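Local atomic coordinates of beta-d-glucoside glucohydrolase (PDB entry 3ZZ1), a protein that probably hydrolyses terminal, non-reducing beta-D-glucosyl residues with release of beta-D-glucose, as a secreted family 3 beta-glucosidase of cellulose degradation. Residues His361-Pro366 against Cys373-Leu378. Sequence-based numbering, arbitrary orientation.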
loop_
_atom_site.group_PDB
_atom_site.type_symbol
_atom_site.label_atom_id
_atom_site.label_comp_id
_atom_site.label_asym_id
_atom_site.label_seq_id
_atom_site.Cartn_x
_atom_site.Cartn_y
_atom_site.Cartn_z
ATOM N N HIS A 361 7.329 6.530 20.258
ATOM C CA HIS A 361 7.103 6.291 18.834
ATOM C C HIS A 361 7.482 7.515 17.992
ATOM O O HIS A 361 8.242 7.407 17.027
ATOM C CB HIS A 361 5.644 5.904 18.585
ATOM C CG HIS A 361 5.333 5.634 17.148
ATOM N ND1 HIS A 361 4.775 6.581 16.318
ATOM C CD2 HIS A 361 5.522 4.530 16.389
ATOM C CE1 HIS A 361 4.630 6.070 15.110
ATOM N NE2 HIS A 361 5.073 4.827 15.127
ATOM N N ALA A 362 6.958 8.676 18.382
ATOM C CA ALA A 362 7.223 9.934 17.686
ATOM C C ALA A 362 8.673 10.410 17.835
ATOM O O ALA A 362 9.201 11.079 16.943
ATOM C CB ALA A 362 6.263 11.007 18.175
ATOM N N ARG A 363 9.306 10.044 18.952
ATOM C CA ARG A 363 10.637 10.547 19.330
ATOM C C ARG A 363 11.853 9.843 18.698
ATOM O O ARG A 363 12.988 10.315 18.855
ATOM C CB ARG A 363 10.787 10.568 20.860
ATOM C CG ARG A 363 10.002 11.682 21.547
ATOM C CD ARG A 363 10.356 11.821 23.031
ATOM N NE ARG A 363 9.844 10.716 23.843
ATOM C CZ ARG A 363 8.897 10.824 24.775
ATOM N NH1 ARG A 363 8.339 11.997 25.045
ATOM N NH2 ARG A 363 8.508 9.743 25.446
ATOM N N ASN A 364 11.628 8.741 17.978
ATOM C CA ASN A 364 12.730 7.882 17.502
ATOM C C ASN A 364 13.558 7.339 18.679
ATOM O O ASN A 364 14.793 7.433 18.696
ATOM C CB ASN A 364 13.641 8.609 16.491
ATOM C CG ASN A 364 12.865 9.279 15.360
ATOM O OD1 ASN A 364 11.828 8.783 14.916
ATOM N ND2 ASN A 364 13.377 10.414 14.887
ATOM N N SER A 365 12.857 6.788 19.667
ATOM C CA SER A 365 13.464 6.354 20.924
ATOM C C SER A 365 14.228 5.038 20.781
ATOM O O SER A 365 13.865 4.201 19.955
ATOM C CB SER A 365 12.378 6.223 21.997
ATOM O OG SER A 365 12.853 5.556 23.155
ATOM N N PRO A 366 15.300 4.857 21.580
ATOM C CA PRO A 366 16.000 3.567 21.690
ATOM C C PRO A 366 15.071 2.413 22.095
ATOM O O PRO A 366 15.400 1.248 21.869
ATOM C CB PRO A 366 17.022 3.820 22.798
ATOM C CG PRO A 366 17.302 5.280 22.718
ATOM C CD PRO A 366 16.003 5.928 22.316
ATOM N N CYS A 373 6.902 0.042 18.562
ATOM C CA CYS A 373 6.168 0.457 19.759
ATOM C C CYS A 373 4.965 1.308 19.376
ATOM O O CYS A 373 4.970 1.996 18.344
ATOM C CB CYS A 373 7.063 1.213 20.755
ATOM S SG CYS A 373 7.381 2.958 20.364
ATOM N N ASP A 374 3.930 1.227 20.204
ATOM C CA ASP A 374 2.771 2.094 20.096
ATOM C C ASP A 374 2.726 2.953 21.358
ATOM O O ASP A 374 1.865 2.782 22.220
ATOM C CB ASP A 374 1.488 1.268 19.930
ATOM C CG ASP A 374 0.263 2.128 19.672
ATOM O OD1 ASP A 374 0.417 3.313 19.307
ATOM O OD2 ASP A 374 -0.862 1.619 19.840
ATOM N N ASP A 375 3.682 3.867 21.467
ATOM C CA ASP A 375 3.803 4.701 22.658
ATOM C C ASP A 375 3.583 6.165 22.304
ATOM O O ASP A 375 4.390 6.774 21.602
ATOM C CB ASP A 375 5.166 4.500 23.320
ATOM C CG ASP A 375 5.278 5.219 24.650
ATOM O OD1 ASP A 375 4.609 4.800 25.623
ATOM O OD2 ASP A 375 6.037 6.205 24.716
ATOM N N GLY A 376 2.486 6.724 22.801
ATOM C CA GLY A 376 2.077 8.062 22.417
ATOM C C GLY A 376 1.506 8.027 21.013
ATOM O O GLY A 376 1.152 6.957 20.513
ATOM N N ALA A 377 1.432 9.192 20.373
ATOM C CA ALA A 377 0.851 9.303 19.037
ATOM C C ALA A 377 1.488 8.322 18.052
ATOM O O ALA A 377 2.719 8.157 18.023
ATOM C CB ALA A 377 0.953 10.727 18.526
ATOM N N LEU A 378 0.622 7.679 17.265
ATOM C CA LEU A 378 0.993 6.680 16.266
ATOM C C LEU A 378 0.937 7.258 14.846
ATOM O O LEU A 378 -0.042 7.897 14.468
ATOM C CB LEU A 378 0.041 5.478 16.373
ATOM C CG LEU A 378 0.283 4.268 15.463
ATOM C CD1 LEU A 378 1.545 3.502 15.863
ATOM C CD2 LEU A 378 -0.925 3.355 15.483
HETATM O O HOH W 1 4.644 8.835 19.984
#
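His-361 packs against the loop Cys-373 to Leu-378, where its atoms meet the carbonyl oxygens of Cys-373, Asp-375 and Ala-377. Its backbone N donates to Asp-375 O at 3.2 Å. CB points toward the other segment, and CG lies anti to the backbone N (chi1 -180°). ND1 gives a weak hydrogen bond to Ala-377 O at 3.1 Å, bent to 127° at the hydrogen. Leu-378 CD1 sits over one face of the ring in a CH-pi contact, 4.1 Å from the centroid and offset toward the rim, nearest NE2. CD2 comes within 3.2 Å of Cys-373 O. Cys-373 SG packs against N and CA of His-361.

One water ties the two backbones together. It accepts from Ala-362 N at 2.8 Å and donates to both Asp-375 O and Ala-377 O. Each of these carbonyls thus serves the water and His-361. Arg-363 NH2 stays 4.4 Å from Asp-375 OD2, a proximity of charges without a salt bridge. Both groups hydrogen-bond instead to Asn-360, Arg-363 NH2 to its OD1 and Asp-375 OD2 to its N.

Further out, Tyr-389 meets the His-361 ring, and NE2 is weakly bonded to Met-380 O. The disulfide of Cys-373 with Cys-368 closes a short loop just ahead of Asp-374. All this belongs to the long connection from strand 348-352 to helix 395-404 in the family 3 C-terminal domain. Both ring nitrogens face carbonyl oxygens, though both bonds are weak; if both are real, the imidazole would carry two protons and be cationic, which the surrounding carbonyls would probably favour.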